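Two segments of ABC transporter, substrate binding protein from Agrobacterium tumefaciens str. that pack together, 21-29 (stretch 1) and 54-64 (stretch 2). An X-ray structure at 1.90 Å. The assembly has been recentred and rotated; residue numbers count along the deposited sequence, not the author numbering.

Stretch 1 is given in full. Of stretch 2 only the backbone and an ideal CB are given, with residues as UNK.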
ATOM      1  N   VAL A  21     -16.898  -4.103   6.217  1.00 25.16           N
ATOM      2  CA  VAL A  21     -16.736  -5.218   7.108  1.00 24.93           C
ATOM      3  C   VAL A  21     -17.217  -6.502   6.436  1.00 25.40           C
ATOM      4  O   VAL A  21     -18.321  -6.544   5.866  1.00 24.99           O
ATOM      5  CB  VAL A  21     -17.513  -4.992   8.409  1.00 24.99           C
ATOM      6  CG1 VAL A  21     -17.338  -6.185   9.335  1.00 24.90           C
ATOM      7  CG2 VAL A  21     -17.059  -3.693   9.086  1.00 26.48           C
ATOM      8  N   ALA A  22     -16.380  -7.541   6.513  1.00 24.66           N
ATOM      9  CA  ALA A  22     -16.706  -8.875   6.051  1.00 24.91           C
ATOM     10  C   ALA A  22     -16.442  -9.873   7.169  1.00 24.81           C
ATOM     11  O   ALA A  22     -15.322  -9.939   7.705  1.00 24.35           O
ATOM     12  CB  ALA A  22     -15.854  -9.217   4.813  1.00 24.94           C
ATOM     13  N   VAL A  23     -17.450 -10.668   7.514  1.00 24.70           N
ATOM     14  CA  VAL A  23     -17.341 -11.622   8.610  1.00 25.40           C
ATOM     15  C   VAL A  23     -17.354 -13.064   8.068  1.00 26.05           C
ATOM     16  O   VAL A  23     -18.330 -13.506   7.464  1.00 26.21           O
ATOM     17  CB  VAL A  23     -18.443 -11.417   9.683  1.00 25.73           C
ATOM     18  CG1 VAL A  23     -18.298 -12.423  10.807  1.00 26.22           C
ATOM     19  CG2 VAL A  23     -18.397 -10.002  10.259  1.00 26.52           C
ATOM     20  N   PHE A  24     -16.258 -13.777   8.302  1.00 26.31           N
ATOM     21  CA  PHE A  24     -16.086 -15.160   7.843  1.00 26.87           C
ATOM     22  C   PHE A  24     -16.265 -16.151   9.027  1.00 27.96           C
ATOM     23  O   PHE A  24     -15.404 -16.246   9.902  1.00 27.56           O
ATOM     24  CB  PHE A  24     -14.701 -15.343   7.223  1.00 26.31           C
ATOM     25  CG  PHE A  24     -14.446 -14.484   6.015  1.00 25.75           C
ATOM     26  CD1 PHE A  24     -14.442 -15.031   4.748  1.00 26.87           C
ATOM     27  CD2 PHE A  24     -14.149 -13.137   6.153  1.00 24.62           C
ATOM     28  CE1 PHE A  24     -14.184 -14.254   3.656  1.00 27.88           C
ATOM     29  CE2 PHE A  24     -13.905 -12.360   5.066  1.00 25.76           C
ATOM     30  CZ  PHE A  24     -13.926 -12.907   3.822  1.00 25.84           C
ATOM     31  N   PRO A  25     -17.364 -16.919   9.044  1.00 29.29           N
ATOM     32  CA  PRO A  25     -17.552 -17.885  10.139  1.00 29.87           C
ATOM     33  C   PRO A  25     -16.498 -18.967  10.170  1.00 30.38           C
ATOM     34  O   PRO A  25     -15.923 -19.281   9.128  1.00 30.42           O
ATOM     35  CB  PRO A  25     -18.915 -18.500   9.826  1.00 30.27           C
ATOM     36  CG  PRO A  25     -19.584 -17.513   8.965  1.00 31.03           C
ATOM     37  CD  PRO A  25     -18.501 -16.941   8.107  1.00 29.49           C
ATOM     38  N   ALA A  26     -16.243 -19.519  11.356  1.00 31.31           N
ATOM     39  CA  ALA A  26     -15.311 -20.630  11.516  1.00 31.82           C
ATOM     40  C   ALA A  26     -15.696 -21.755  10.533  1.00 32.68           C
ATOM     41  O   ALA A  26     -16.871 -22.087  10.392  1.00 31.33           O
ATOM     42  CB  ALA A  26     -15.324 -21.131  12.962  1.00 32.11           C
ATOM     43  N   LEU A  27     -14.713 -22.321   9.837  1.00 33.57           N
ATOM     44  CA  LEU A  27     -14.988 -23.415   8.900  1.00 34.62           C
ATOM     45  C   LEU A  27     -15.529 -24.663   9.600  1.00 35.97           C
ATOM     46  O   LEU A  27     -16.360 -25.392   9.038  1.00 36.70           O
ATOM     47  CB  LEU A  27     -13.723 -23.779   8.119  1.00 34.81           C
ATOM     48  CG  LEU A  27     -13.162 -22.715   7.200  1.00 34.69           C
ATOM     49  CD1 LEU A  27     -12.061 -23.337   6.345  1.00 34.38           C
ATOM     50  CD2 LEU A  27     -14.267 -22.106   6.335  1.00 35.24           C
ATOM     51  N   SER A  28     -15.067 -24.895  10.824  1.00 36.74           N
ATOM     52  CA  SER A  28     -15.486 -26.045  11.626  1.00 37.93           C
ATOM     53  C   SER A  28     -16.915 -25.948  12.148  1.00 38.82           C
ATOM     54  O   SER A  28     -17.418 -26.908  12.733  1.00 40.01           O
ATOM     55  CB  SER A  28     -14.568 -26.215  12.842  1.00 38.09           C
ATOM     56  OG  SER A  28     -14.869 -25.255  13.852  1.00 37.99           O
ATOM     57  N   GLY A  29     -17.555 -24.801  11.948  1.00 39.51           N
ATOM     58  CA  GLY A  29     -18.781 -24.482  12.635  1.00 39.64           C
ATOM     59  C   GLY A  29     -18.407 -24.148  14.056  1.00 40.07           C
ATOM     60  O   GLY A  29     -19.281 -24.037  14.900  1.00 41.96           O
ATOM     61  N   UNK A  54      -5.778 -18.973   5.839  1.00 26.83           N
ATOM     62  CA  UNK A  54      -5.708 -18.921   7.284  1.00 26.57           C
ATOM     63  C   UNK A  54      -6.763 -19.814   7.927  1.00 26.39           C
ATOM     64  O   UNK A  54      -6.456 -20.568   8.844  1.00 26.84           O
ATOM     65  CB  UNK A  54      -5.871 -17.478   7.767  1.00 26.57           C
ATOM     66  N   UNK A  55      -8.002 -19.707   7.454  1.00 26.33           N
ATOM     67  CA  UNK A  55      -9.125 -20.455   8.013  1.00 27.11           C
ATOM     68  C   UNK A  55      -9.010 -21.967   7.782  1.00 27.43           C
ATOM     69  O   UNK A  55      -9.307 -22.728   8.684  1.00 26.56           O
ATOM     70  CB  UNK A  55     -10.434 -19.943   7.409  1.00 27.11           C
ATOM     71  N   UNK A  56      -8.567 -22.383   6.601  1.00 28.75           N
ATOM     72  CA  UNK A  56      -8.267 -23.804   6.330  1.00 30.05           C
ATOM     73  C   UNK A  56      -7.206 -24.354   7.285  1.00 31.05           C
ATOM     74  O   UNK A  56      -7.314 -25.497   7.728  1.00 31.58           O
ATOM     75  CB  UNK A  56      -7.795 -23.978   4.885  1.00 30.05           C
ATOM     76  N   UNK A  57      -6.188 -23.548   7.593  1.00 31.09           N
ATOM     77  CA  UNK A  57      -5.165 -23.919   8.587  1.00 31.48           C
ATOM     78  C   UNK A  57      -5.742 -23.907  10.004  1.00 32.03           C
ATOM     79  O   UNK A  57      -5.260 -24.618  10.872  1.00 32.63           O
ATOM     80  CB  UNK A  57      -3.970 -22.967   8.504  1.00 31.48           C
ATOM     81  N   UNK A  58      -6.767 -23.089  10.233  1.00 31.97           N
ATOM     82  CA  UNK A  58      -7.332 -22.844  11.564  1.00 31.46           C
ATOM     83  C   UNK A  58      -8.859 -22.903  11.513  1.00 31.24           C
ATOM     84  O   UNK A  58      -9.523 -21.885  11.578  1.00 30.52           O
ATOM     85  CB  UNK A  58      -6.871 -21.488  12.104  1.00 31.46           C
ATOM     86  N   UNK A  59      -9.423 -24.122  11.380  1.00 31.76           N
ATOM     87  CA  UNK A  59     -10.858 -24.261  11.157  1.00 31.22           C
ATOM     88  C   UNK A  59     -11.786 -23.794  12.288  1.00 30.90           C
ATOM     89  O   UNK A  59     -12.981 -23.653  12.049  1.00 30.21           O
ATOM     90  CB  UNK A  59     -11.156 -25.734  10.870  1.00 31.22           C
ATOM     91  N   UNK A  60     -11.257 -23.544  13.480  1.00 30.47           N
ATOM     92  CA  UNK A  60     -12.074 -23.070  14.608  1.00 30.88           C
ATOM     93  C   UNK A  60     -12.102 -21.542  14.775  1.00 30.29           C
ATOM     94  O   UNK A  60     -12.713 -21.037  15.720  1.00 29.88           O
ATOM     95  CB  UNK A  60     -11.555 -23.700  15.902  1.00 30.88           C
ATOM     96  N   UNK A  61     -11.471 -20.802  13.868  1.00 29.11           N
ATOM     97  CA  UNK A  61     -11.375 -19.345  14.016  1.00 28.43           C
ATOM     98  C   UNK A  61     -12.236 -18.582  13.032  1.00 27.63           C
ATOM     99  O   UNK A  61     -12.038 -18.702  11.828  1.00 27.65           O
ATOM    100  CB  UNK A  61      -9.920 -18.900  13.855  1.00 28.43           C
ATOM    101  N   UNK A  62     -13.155 -17.769  13.554  1.00 26.24           N
ATOM    102  CA  UNK A  62     -13.909 -16.813  12.761  1.00 26.15           C
ATOM    103  C   UNK A  62     -13.013 -15.597  12.482  1.00 25.79           C
ATOM    104  O   UNK A  62     -12.125 -15.303  13.285  1.00 25.77           O
ATOM    105  CB  UNK A  62     -15.197 -16.401  13.477  1.00 26.15           C
ATOM    106  N   UNK A  63     -13.225 -14.935  11.342  1.00 24.66           N
ATOM    107  CA  UNK A  63     -12.436 -13.744  10.962  1.00 23.52           C
ATOM    108  C   UNK A  63     -13.365 -12.574  10.675  1.00 23.32           C
ATOM    109  O   UNK A  63     -14.213 -12.631   9.790  1.00 23.63           O
ATOM    110  CB  UNK A  63     -11.561 -14.033   9.740  1.00 23.52           C
ATOM    111  N   UNK A  64     -13.189 -11.514  11.448  1.00 23.04           N
ATOM    112  CA  UNK A  64     -13.887 -10.262  11.284  1.00 23.29           C
ATOM    113  C   UNK A  64     -12.928  -9.253  10.624  1.00 22.85           C
ATOM    114  O   UNK A  64     -12.018  -8.686  11.274  1.00 22.88           O
ATOM    115  CB  UNK A  64     -14.406  -9.748  12.628  1.00 23.29           C
TER

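Stretch 2 leaves a helix, passes through a type I turn from 58 to 61 and ends as a strand antiparallel to strand 21-24. Position 54 is helical and its CB has nothing of stretch 1 within 5.5 Å, so stretch 1 places no demand on it; it is Phe54.

At position 55 the helical CA-to-CB bond points toward stretch 1, with the ideal CB 3.9 Å from Leu27 CG. An aliphatic chain would suit that neighbour, but the carbonyls of Phe24 and Pro25 lie further out, so a long side chain ending in a donor would also fit. The residue is Gln55. Gln55 NE2 donates to Phe24 O (3.2 Å), more weakly to Pro25 O (3.2 Å), and to the backbone O of position 61 (3.0 Å), tying the end of the helix to stretch 1 and to the residue just before its own strand. A water donates to Gln55 OE1 (2.9 Å) and to Pro25 O (2.6 Å), bridging them.

Position 56 points away and tolerates many residues; Lys56 brings its CG to 4.1 Å from Leu27 CD1. Position 57 also points away, so any helix-compatible residue would serve; it is Ala57. At 58 the chain leaves helical angles, and a small polar residue could bond back to the last helical turn. Asn58 does, its ND2 donating to Phe54 O (2.9 Å).

At position 59, phi of -65° is compatible with proline, and the ideal CB lies 4.2 Å from Leu27 CB and 4.0 Å from Ser28 CB. A compact apolar residue would suit. Pro59 places its CB 4.3 Å from Leu27 CB, while its carbonyl O accepts from Ser28 N (2.7 Å).

The CA-to-CB bond of position 60 points away overall, yet its ideal CB is 4.2 Å from Ser28 OG. Serine, asparagine or aspartate could reach that hydroxyl. Asp60 does so: Ser28 OG donates to Asp60 OD1 at 2.6 Å.

Position 61 points away, leaving its side chain unconstrained by stretch 1; it is Ile61.

Position 62 has its ideal CB 3.6 Å from Phe24 O and 3.9 Å from Ala26 N. These close backbone atoms favour a small residue, though a larger one directed outward is not excluded. Ala62 also sets its CA 3.3 Å from Phe24 O in a CA-H...O contact.

Position 63 pairs with Phe24: Phe24 N donates to the O of position 63 (2.8 Å) and the N of position 63 donates to Phe24 O (2.9 Å). With extended angles and an ideal CB 4.2 Å from Phe24 CB, a beta-branched apolar residue is natural, and Val63 is found.

Position 64 shares a sheet face with Val23, its ideal CB 4.6 Å from Val23 CG2. Aliphatic or aromatic groups would suit; the ring of His64 lies obliquely against Val21 and Val23.

Stretch 2, residues 54-64: FQKANPDIAVH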
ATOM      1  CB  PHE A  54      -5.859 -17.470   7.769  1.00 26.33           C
ATOM      2  CG  PHE A  54      -5.898 -17.342   9.270  1.00 27.15           C
ATOM      3  CD1 PHE A  54      -4.721 -17.443  10.010  1.00 27.38           C
ATOM      4  CD2 PHE A  54      -7.109 -17.168   9.943  1.00 28.85           C
ATOM      5  CE1 PHE A  54      -4.758 -17.342  11.415  1.00 28.32           C
ATOM      6  CE2 PHE A  54      -7.150 -17.083  11.339  1.00 26.50           C
ATOM      7  CZ  PHE A  54      -5.982 -17.151  12.063  1.00 26.29           C
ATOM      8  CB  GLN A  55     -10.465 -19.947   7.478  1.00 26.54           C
ATOM      9  CG  GLN A  55     -10.857 -18.589   8.037  1.00 26.90           C
ATOM     10  CD  GLN A  55     -12.311 -18.332   7.945  1.00 26.28           C
ATOM     11  OE1 GLN A  55     -12.889 -18.378   6.860  1.00 25.72           O
ATOM     12  NE2 GLN A  55     -12.932 -18.057   9.078  1.00 25.21           N
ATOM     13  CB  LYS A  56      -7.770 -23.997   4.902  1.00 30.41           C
ATOM     14  CG  LYS A  56      -8.833 -23.876   3.838  1.00 31.82           C
ATOM     15  CD  LYS A  56      -8.177 -23.860   2.492  1.00 31.57           C
ATOM     16  CE  LYS A  56      -9.158 -23.563   1.407  1.00 34.25           C
ATOM     17  NZ  LYS A  56      -8.407 -23.426   0.123  1.00 33.97           N
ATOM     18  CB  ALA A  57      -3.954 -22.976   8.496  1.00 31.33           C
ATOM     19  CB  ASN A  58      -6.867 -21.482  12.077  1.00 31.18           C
ATOM     20  CG  ASN A  58      -5.368 -21.386  12.172  1.00 32.04           C
ATOM     21  OD1 ASN A  58      -4.782 -21.859  13.145  1.00 33.50           O
ATOM     22  ND2 ASN A  58      -4.726 -20.808  11.152  1.00 26.82           N
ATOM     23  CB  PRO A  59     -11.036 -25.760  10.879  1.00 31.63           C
ATOM     24  CG  PRO A  59      -9.838 -26.421  11.371  1.00 32.12           C
ATOM     25  CD  PRO A  59      -8.727 -25.420  11.402  1.00 31.88           C
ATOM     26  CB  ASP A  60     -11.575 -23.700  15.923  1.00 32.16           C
ATOM     27  CG  ASP A  60     -11.881 -25.195  16.027  1.00 34.77           C
ATOM     28  OD1 ASP A  60     -12.876 -25.656  15.418  1.00 38.24           O
ATOM     29  OD2 ASP A  60     -11.134 -25.904  16.748  1.00 39.23           O
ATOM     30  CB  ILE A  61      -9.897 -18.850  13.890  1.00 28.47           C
ATOM     31  CG1 ILE A  61      -8.995 -19.601  14.889  1.00 29.07           C
ATOM     32  CG2 ILE A  61      -9.833 -17.332  14.124  1.00 28.34           C
ATOM     33  CD1 ILE A  61      -9.469 -19.476  16.348  1.00 29.90           C
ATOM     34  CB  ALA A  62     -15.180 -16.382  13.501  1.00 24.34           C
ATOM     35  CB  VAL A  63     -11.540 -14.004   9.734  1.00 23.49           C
ATOM     36  CG1 VAL A  63     -10.768 -12.748   9.339  1.00 22.11           C
ATOM     37  CG2 VAL A  63     -10.590 -15.156  10.007  1.00 21.95           C
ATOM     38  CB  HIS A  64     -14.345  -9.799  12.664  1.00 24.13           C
ATOM     39  CG  HIS A  64     -15.145  -8.541  12.661  1.00 26.33           C
ATOM     40  ND1 HIS A  64     -14.654  -7.343  12.193  1.00 31.95           N
ATOM     41  CD2 HIS A  64     -16.378  -8.275  13.141  1.00 29.90           C
ATOM     42  CE1 HIS A  64     -15.572  -6.405  12.346  1.00 29.79           C
ATOM     43  NE2 HIS A  64     -16.622  -6.944  12.933  1.00 30.48           N
TER
HETATM   44  O   HOH W   1     -15.718 -18.844   6.559  1.00 28.26           O
HETATM   45  O   HOH W   2     -11.958 -21.150  10.250  1.00 26.54           O
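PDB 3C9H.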